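N-terminal acetyltransferase-like protein (Chaetomium thermophilum, PDB 5NNP) probably serves as the TPR-repeat auxiliary subunit of an N-terminal acetyltransferase A complex, a helical scaffold for its catalytic partner. Local coordinates at residues M75-Y78 against I79-H82; A165-I168 against L169-E173; F525-H528 against S529-L532. All blocks are in the same frame, centred on the assembly; numbering follows the deposited sequence.

Interaction 1 (M75-Y78 against I79-H82); sequences MKSY and ICWH
S77 meets C80 and I79 at the first turn of helix 78-90, where it forms the N-cap of a helix that opens a predicted TPR repeat. The capping evidence is two weak bonds to one oxygen: C80 N gives to S77 OG almost straight at 3.3 Å, and I79 N gives to the same OG at 3.4 Å with a clear bend. OG lies opposite the backbone N of its own residue (chi1 166°), which swings it beside the carbonyl carbon and over these amides. It is also hydrogen-bonded to D45 OD1, so the cap is tied to helix 44-55. This is the tight part of the contact: S77 and C80 are buried, C80 SG packs on S77 CB at 3.7 Å, and C80 also rests on S48 and L71.

A second link runs from the helix back to the preceding loop. W81 NE1 gives to M75 O at 2.6 Å (N-H...O 161°); the oxygen lies close to the indole plane, whereas the nitrogen stands well above the carbonyl plane. S77 O sits at the same ring edge, 3.1 Å from W81 CD1, while F103 meets the indole edge-to-face. A phenylalanine in place of W81 has no N-H to give, and M75 O, left without that donor, would probably let the loop shift against the helix.

Beyond that carbonyl the packing thins out. The M75 side chain is exposed; its closest atom, M75 CB, is 4.8 Å from W81 NE1. Y78 is partly exposed, though its side chain also touches L107 and I114. A CH-pi contact covers one face of its ring: I79 CG1 stands 4.0 Å from the Y78 ring centroid, 15° off the normal.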
loop_
_atom_site.group_PDB
_atom_site.type_symbol
_atom_site.label_atom_id
_atom_site.label_comp_id
_atom_site.label_asym_id
_atom_site.label_seq_id
_atom_site.Cartn_x
_atom_site.Cartn_y
_atom_site.Cartn_z
ATOM N N MET A 75 -5.379 32.288 -30.577
ATOM C CA MET A 75 -5.241 30.833 -30.537
ATOM C C MET A 75 -3.784 30.403 -30.664
ATOM O O MET A 75 -3.442 29.262 -30.355
ATOM C CB MET A 75 -6.078 30.177 -31.639
ATOM C CG MET A 75 -7.524 30.653 -31.690
ATOM S SD MET A 75 -8.430 30.003 -33.121
ATOM C CE MET A 75 -8.229 28.242 -32.820
ATOM N N LYS A 76 -2.935 31.328 -31.102
ATOM C CA LYS A 76 -1.521 31.039 -31.290
ATOM C C LYS A 76 -0.640 31.599 -30.147
ATOM O O LYS A 76 0.586 31.636 -30.265
ATOM C CB LYS A 76 -1.053 31.586 -32.650
ATOM C CG LYS A 76 -1.707 30.902 -33.855
ATOM C CD LYS A 76 -1.239 31.507 -35.191
ATOM C CE LYS A 76 -1.735 30.693 -36.400
ATOM N NZ LYS A 76 -1.366 31.287 -37.723
ATOM N N SER A 77 -1.262 32.027 -29.047
ATOM C CA SER A 77 -0.518 32.488 -27.867
ATOM C C SER A 77 -0.202 31.351 -26.906
ATOM O O SER A 77 -1.107 30.625 -26.482
ATOM C CB SER A 77 -1.304 33.561 -27.126
ATOM O OG SER A 77 -0.763 33.787 -25.835
ATOM N N TYR A 78 1.070 31.203 -26.546
ATOM C CA TYR A 78 1.476 30.088 -25.685
ATOM C C TYR A 78 1.089 30.365 -24.233
ATOM O O TYR A 78 0.936 29.445 -23.432
ATOM C CB TYR A 78 2.994 29.809 -25.801
ATOM C CG TYR A 78 3.869 30.696 -24.952
ATOM C CD1 TYR A 78 4.130 30.380 -23.628
ATOM C CD2 TYR A 78 4.429 31.852 -25.469
ATOM C CE1 TYR A 78 4.923 31.187 -22.843
ATOM C CE2 TYR A 78 5.224 32.673 -24.688
ATOM C CZ TYR A 78 5.464 32.332 -23.375
ATOM O OH TYR A 78 6.257 33.134 -22.583
ATOM N N ILE A 79 0.934 31.640 -23.899
ATOM C CA ILE A 79 0.460 32.021 -22.577
ATOM C C ILE A 79 -0.986 31.585 -22.358
ATOM O O ILE A 79 -1.299 30.967 -21.336
ATOM C CB ILE A 79 0.586 33.531 -22.359
ATOM C CG1 ILE A 79 2.066 33.909 -22.262
ATOM C CG2 ILE A 79 -0.165 33.964 -21.114
ATOM C CD1 ILE A 79 2.339 35.412 -22.452
ATOM N N CYS A 80 -1.860 31.883 -23.317
ATOM C CA CYS A 80 -3.256 31.485 -23.187
ATOM C C CYS A 80 -3.398 29.958 -22.999
ATOM O O CYS A 80 -4.161 29.492 -22.146
ATOM C CB CYS A 80 -4.061 31.957 -24.394
ATOM S SG CYS A 80 -4.020 33.762 -24.662
ATOM N N TRP A 81 -2.641 29.184 -23.768
ATOM C CA TRP A 81 -2.722 27.735 -23.659
ATOM C C TRP A 81 -2.103 27.231 -22.346
ATOM O O TRP A 81 -2.662 26.354 -21.685
ATOM C CB TRP A 81 -2.068 27.077 -24.878
ATOM C CG TRP A 81 -2.932 27.232 -26.111
ATOM C CD1 TRP A 81 -2.744 28.111 -27.145
ATOM C CD2 TRP A 81 -4.139 26.519 -26.407
ATOM N NE1 TRP A 81 -3.751 27.979 -28.070
ATOM C CE2 TRP A 81 -4.622 27.010 -27.646
ATOM C CE3 TRP A 81 -4.861 25.515 -25.750
ATOM C CZ2 TRP A 81 -5.793 26.531 -28.244
ATOM C CZ3 TRP A 81 -6.040 25.031 -26.355
ATOM C CH2 TRP A 81 -6.488 25.549 -27.589
ATOM N N HIS A 82 -0.968 27.811 -21.963
ATOM C CA HIS A 82 -0.325 27.505 -20.687
ATOM C C HIS A 82 -1.286 27.719 -19.504
ATOM O O HIS A 82 -1.434 26.839 -18.659
ATOM C CB HIS A 82 0.933 28.357 -20.525
ATOM C CG HIS A 82 1.842 27.913 -19.425
ATOM N ND1 HIS A 82 2.914 28.672 -18.995
ATOM C CD2 HIS A 82 1.847 26.796 -18.661
ATOM C CE1 HIS A 82 3.541 28.038 -18.021
ATOM N NE2 HIS A 82 2.915 26.896 -17.796
#

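Interaction 2 (A165-I168 against L169-E173); sequences AEHI and LTTYE. With GOL (glycerol), chain M.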
loop_
_atom_site.group_PDB
_atom_site.type_symbol
_atom_site.label_atom_id
_atom_site.label_comp_id
_atom_site.label_asym_id
_atom_site.label_seq_id
_atom_site.Cartn_x
_atom_site.Cartn_y
_atom_site.Cartn_z
ATOM N N ALA A 165 16.093 1.173 -23.084
ATOM C CA ALA A 165 16.400 1.698 -21.764
ATOM C C ALA A 165 17.803 1.269 -21.326
ATOM O O ALA A 165 18.543 2.044 -20.712
ATOM C CB ALA A 165 15.358 1.247 -20.748
ATOM N N GLU A 166 18.169 0.032 -21.629
ATOM C CA GLU A 166 19.504 -0.420 -21.291
ATOM C C GLU A 166 20.560 0.360 -22.089
ATOM O O GLU A 166 21.603 0.752 -21.565
ATOM C CB GLU A 166 19.653 -1.913 -21.536
ATOM C CG GLU A 166 20.972 -2.420 -21.008
ATOM C CD GLU A 166 21.277 -3.832 -21.403
ATOM O OE1 GLU A 166 20.329 -4.587 -21.737
ATOM O OE2 GLU A 166 22.477 -4.179 -21.374
ATOM N N HIS A 167 20.258 0.603 -23.355
ATOM C CA HIS A 167 21.125 1.368 -24.240
ATOM C C HIS A 167 21.410 2.782 -23.709
ATOM O O HIS A 167 22.545 3.252 -23.748
ATOM C CB HIS A 167 20.484 1.431 -25.629
ATOM C CG HIS A 167 21.263 2.231 -26.625
ATOM N ND1 HIS A 167 20.787 3.407 -27.163
ATOM C CD2 HIS A 167 22.474 2.022 -27.189
ATOM C CE1 HIS A 167 21.672 3.888 -28.016
ATOM N NE2 HIS A 167 22.704 3.067 -28.049
ATOM N N ILE A 168 20.372 3.455 -23.212
ATOM C CA ILE A 168 20.519 4.816 -22.709
ATOM C C ILE A 168 21.391 4.804 -21.463
ATOM O O ILE A 168 22.266 5.662 -21.312
ATOM C CB ILE A 168 19.154 5.463 -22.406
ATOM C CG1 ILE A 168 18.373 5.693 -23.706
ATOM C CG2 ILE A 168 19.322 6.774 -21.676
ATOM C CD1 ILE A 168 19.211 6.386 -24.822
ATOM N N LEU A 169 21.185 3.808 -20.597
ATOM C CA LEU A 169 21.970 3.668 -19.374
ATOM C C LEU A 169 23.432 3.387 -19.680
ATOM O O LEU A 169 24.330 4.010 -19.093
ATOM C CB LEU A 169 21.404 2.564 -18.487
ATOM C CG LEU A 169 20.121 2.958 -17.744
ATOM C CD1 LEU A 169 19.443 1.748 -17.097
ATOM C CD2 LEU A 169 20.414 4.020 -16.714
ATOM N N THR A 170 23.675 2.455 -20.599
ATOM C CA THR A 170 25.041 2.117 -20.937
ATOM C C THR A 170 25.728 3.268 -21.670
ATOM O O THR A 170 26.938 3.473 -21.521
ATOM C CB THR A 170 25.124 0.863 -21.813
ATOM O OG1 THR A 170 24.566 -0.260 -21.115
ATOM C CG2 THR A 170 26.590 0.579 -22.182
ATOM N N THR A 171 24.970 4.020 -22.465
ATOM C CA THR A 171 25.566 5.129 -23.209
ATOM C C THR A 171 26.133 6.149 -22.235
ATOM O O THR A 171 27.253 6.633 -22.422
ATOM C CB THR A 171 24.556 5.800 -24.163
ATOM O OG1 THR A 171 24.223 4.878 -25.206
ATOM C CG2 THR A 171 25.151 7.047 -24.802
ATOM N N TYR A 172 25.381 6.440 -21.174
ATOM C CA TYR A 172 25.872 7.350 -20.149
ATOM C C TYR A 172 27.171 6.845 -19.529
ATOM O O TYR A 172 28.170 7.568 -19.498
ATOM C CB TYR A 172 24.846 7.588 -19.036
ATOM C CG TYR A 172 25.401 8.590 -18.069
ATOM C CD1 TYR A 172 25.314 9.940 -18.339
ATOM C CD2 TYR A 172 26.102 8.192 -16.941
ATOM C CE1 TYR A 172 25.867 10.871 -17.499
ATOM C CE2 TYR A 172 26.660 9.120 -16.089
ATOM C CZ TYR A 172 26.537 10.460 -16.376
ATOM O OH TYR A 172 27.084 11.412 -15.549
ATOM N N GLU A 173 27.153 5.605 -19.045
ATOM C CA GLU A 173 28.330 5.007 -18.423
ATOM C C GLU A 173 29.555 5.081 -19.316
ATOM O O GLU A 173 30.681 5.210 -18.848
ATOM C CB GLU A 173 28.078 3.547 -18.068
ATOM C CG GLU A 173 27.037 3.300 -16.995
ATOM C CD GLU A 173 26.913 1.826 -16.676
ATOM O OE1 GLU A 173 25.786 1.346 -16.437
ATOM O OE2 GLU A 173 27.952 1.138 -16.674
HETATM C C1 GOL M . 21.500 -2.185 -25.775
HETATM O O1 GOL M . 20.176 -2.399 -25.338
HETATM C C2 GOL M . 22.446 -2.708 -24.703
HETATM O O2 GOL M . 23.049 -3.912 -25.138
HETATM C C3 GOL M . 23.489 -1.656 -24.328
HETATM O O3 GOL M . 24.141 -2.027 -23.128
#
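T171 grips the carbonyl oxygen of H167 twice, and from opposite faces of the carbonyl plane: T171 N and T171 OG1 each lie 2.8 Å from H167 O. The hydroxyl can do this because OG1 sits beside its own backbone N (chi1 -68°), turned back along helix 162-175 by one turn. The same OG1 also lies over one face of the H167 imidazole, 3.7 Å from H167 NE2 and offset toward the rim.

Ordinary i to i+4 bonds carry the rest of this turn, among them T170 N to E166 O at 2.9 Å. The side chain of L169 packs against two neighbouring helices, touching A153 on helix 146-159 and I197 on helix 185-200.

A glycerol, probably from the crystallisation liquor, bridges the polar flank. Its O3 is 2.7 Å from T170 OG1, where either group could donate, and gives a hydrogen bond to E166 OE2 at 3.2 Å. The E166 carboxylate, at the end of an extended chain, salt-bridges R201 and R206, and K194 NZ is hydrogen-bonded to T170 OG1. With two arginines on it, E166 is likely to stay ionised, and the glycerol suggests that this acid and alcohol together can hold a hydroxyl group.

Interaction 3 (F525-H528 against S529-L532); sequences FDFH and SFSL
F527 and F530 lie one helical turn apart, and their side chains leave the same side of the helix alongside one another. Their planes are nearly perpendicular, at 86°, and F530 CD2 comes to the edge of the F527 ring near its plane. F530, with CG anti to the backbone N (chi1 -171°), brings CD2 to 3.8 Å from F527 CD1. F527 O accepts from S531 N at 2.9 Å. Outside the helix, F527 also packs on an apolar side chain of the chain of another protein, and D526 OD2 makes a salt bridge to a basic side chain of that chain.

These residues lie at or beside the short helix 527-534, part of the all-helical array of the N-terminal acetyltransferase A auxiliary-subunit family, which belongs to the TPR clan. H528 belongs to its buried side. Its imidazole is held at both nitrogens, by Q124 and Y540, which fixes its rotation, while H528 O is touched by L532 CG at 3.6 Å.

A water joins S529 N to F525 O. The water accepts from S529 N at 2.9 Å and donates to F525 O at 2.7 Å. The next amide bonds directly to the backbone: F530 N gives to D526 O at 3.2 Å.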
loop_
_atom_site.group_PDB
_atom_site.type_symbol
_atom_site.label_atom_id
_atom_site.label_comp_id
_atom_site.label_asym_id
_atom_site.label_seq_id
_atom_site.Cartn_x
_atom_site.Cartn_y
_atom_site.Cartn_z
ATOM N N PHE A 525 2.575 12.047 -7.597
ATOM C CA PHE A 525 2.792 13.122 -8.562
ATOM C C PHE A 525 4.146 13.838 -8.432
ATOM O O PHE A 525 4.862 14.029 -9.415
ATOM C CB PHE A 525 1.653 14.145 -8.451
ATOM C CG PHE A 525 1.593 15.126 -9.603
ATOM C CD1 PHE A 525 2.378 16.270 -9.610
ATOM C CD2 PHE A 525 0.764 14.895 -10.683
ATOM C CE1 PHE A 525 2.319 17.172 -10.670
ATOM C CE2 PHE A 525 0.705 15.788 -11.744
ATOM C CZ PHE A 525 1.481 16.928 -11.739
ATOM N N ASP A 526 4.489 14.254 -7.226
ATOM C CA ASP A 526 5.734 14.989 -7.005
ATOM C C ASP A 526 6.962 14.090 -7.102
ATOM O O ASP A 526 8.081 14.580 -7.177
ATOM C CB ASP A 526 5.726 15.655 -5.631
ATOM C CG ASP A 526 4.676 16.732 -5.501
ATOM O OD1 ASP A 526 4.251 17.286 -6.532
ATOM O OD2 ASP A 526 4.296 17.048 -4.353
ATOM N N PHE A 527 6.755 12.779 -7.097
ATOM C CA PHE A 527 7.874 11.846 -7.018
ATOM C C PHE A 527 8.464 11.475 -8.380
ATOM O O PHE A 527 9.606 11.024 -8.446
ATOM C CB PHE A 527 7.452 10.593 -6.244
ATOM C CG PHE A 527 7.260 10.853 -4.785
ATOM C CD1 PHE A 527 8.364 11.104 -3.974
ATOM C CD2 PHE A 527 5.991 10.910 -4.228
ATOM C CE1 PHE A 527 8.213 11.385 -2.607
ATOM C CE2 PHE A 527 5.822 11.189 -2.871
ATOM C CZ PHE A 527 6.936 11.431 -2.050
ATOM N N HIS A 528 7.711 11.689 -9.459
ATOM C CA HIS A 528 8.269 11.516 -10.801
ATOM C C HIS A 528 9.554 12.351 -10.925
ATOM O O HIS A 528 10.525 11.907 -11.526
ATOM C CB HIS A 528 7.265 11.917 -11.888
ATOM C CG HIS A 528 5.899 11.292 -11.718
ATOM N ND1 HIS A 528 5.715 9.944 -11.566
ATOM C CD2 HIS A 528 4.670 11.860 -11.698
ATOM C CE1 HIS A 528 4.414 9.695 -11.435
ATOM N NE2 HIS A 528 3.768 10.831 -11.523
ATOM N N SER A 529 9.565 13.542 -10.325
ATOM C CA SER A 529 10.762 14.393 -10.314
ATOM C C SER A 529 11.702 14.087 -9.166
ATOM O O SER A 529 12.915 14.064 -9.321
ATOM C CB SER A 529 10.364 15.854 -10.229
ATOM O OG SER A 529 9.632 16.202 -11.379
ATOM N N PHE A 530 11.113 13.884 -7.999
ATOM C CA PHE A 530 11.866 13.746 -6.778
ATOM C C PHE A 530 12.787 12.525 -6.794
ATOM O O PHE A 530 13.943 12.599 -6.352
ATOM C CB PHE A 530 10.916 13.668 -5.599
ATOM C CG PHE A 530 11.606 13.748 -4.282
ATOM C CD1 PHE A 530 12.042 14.956 -3.796
ATOM C CD2 PHE A 530 11.835 12.608 -3.537
ATOM C CE1 PHE A 530 12.689 15.026 -2.584
ATOM C CE2 PHE A 530 12.473 12.677 -2.340
ATOM C CZ PHE A 530 12.905 13.889 -1.859
ATOM N N SER A 531 12.277 11.408 -7.307
ATOM C CA SER A 531 13.065 10.190 -7.377
ATOM C C SER A 531 14.288 10.346 -8.270
ATOM O O SER A 531 15.295 9.663 -8.057
ATOM C CB SER A 531 12.207 9.020 -7.854
ATOM O OG SER A 531 11.444 8.493 -6.771
ATOM N N LEU A 532 14.203 11.227 -9.270
ATOM C CA LEU A 532 15.349 11.486 -10.143
ATOM C C LEU A 532 16.438 12.228 -9.352
ATOM O O LEU A 532 17.619 12.066 -9.625
ATOM C CB LEU A 532 14.940 12.277 -11.392
ATOM C CG LEU A 532 14.004 11.587 -12.394
ATOM C CD1 LEU A 532 13.587 12.528 -13.501
ATOM C CD2 LEU A 532 14.623 10.333 -13.003
HETATM O O HOH W 1 7.197 15.164 -10.192
#

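Overall arrangement
Along the chain the three contacts come in series, interaction 1 on helix 78-90 and the loop before it, interaction 2 on helix 162-175, interaction 3 on helix 527-534. None touches another. Centres of interactions 1 and 2 lie 36 Å apart, whereas interaction 3 stands 27 Å from the first and 21 Å from the second, with nearest atoms about 12 and about 9 Å away. Intervening helices relate them: helix 112-124 meets side chains of interactions 1 and 3, and helix 146-159 those of interactions 2 and 3. A late helix thus packs back on N-terminal helices, and interaction 3 also faces another protein chain of the assembly.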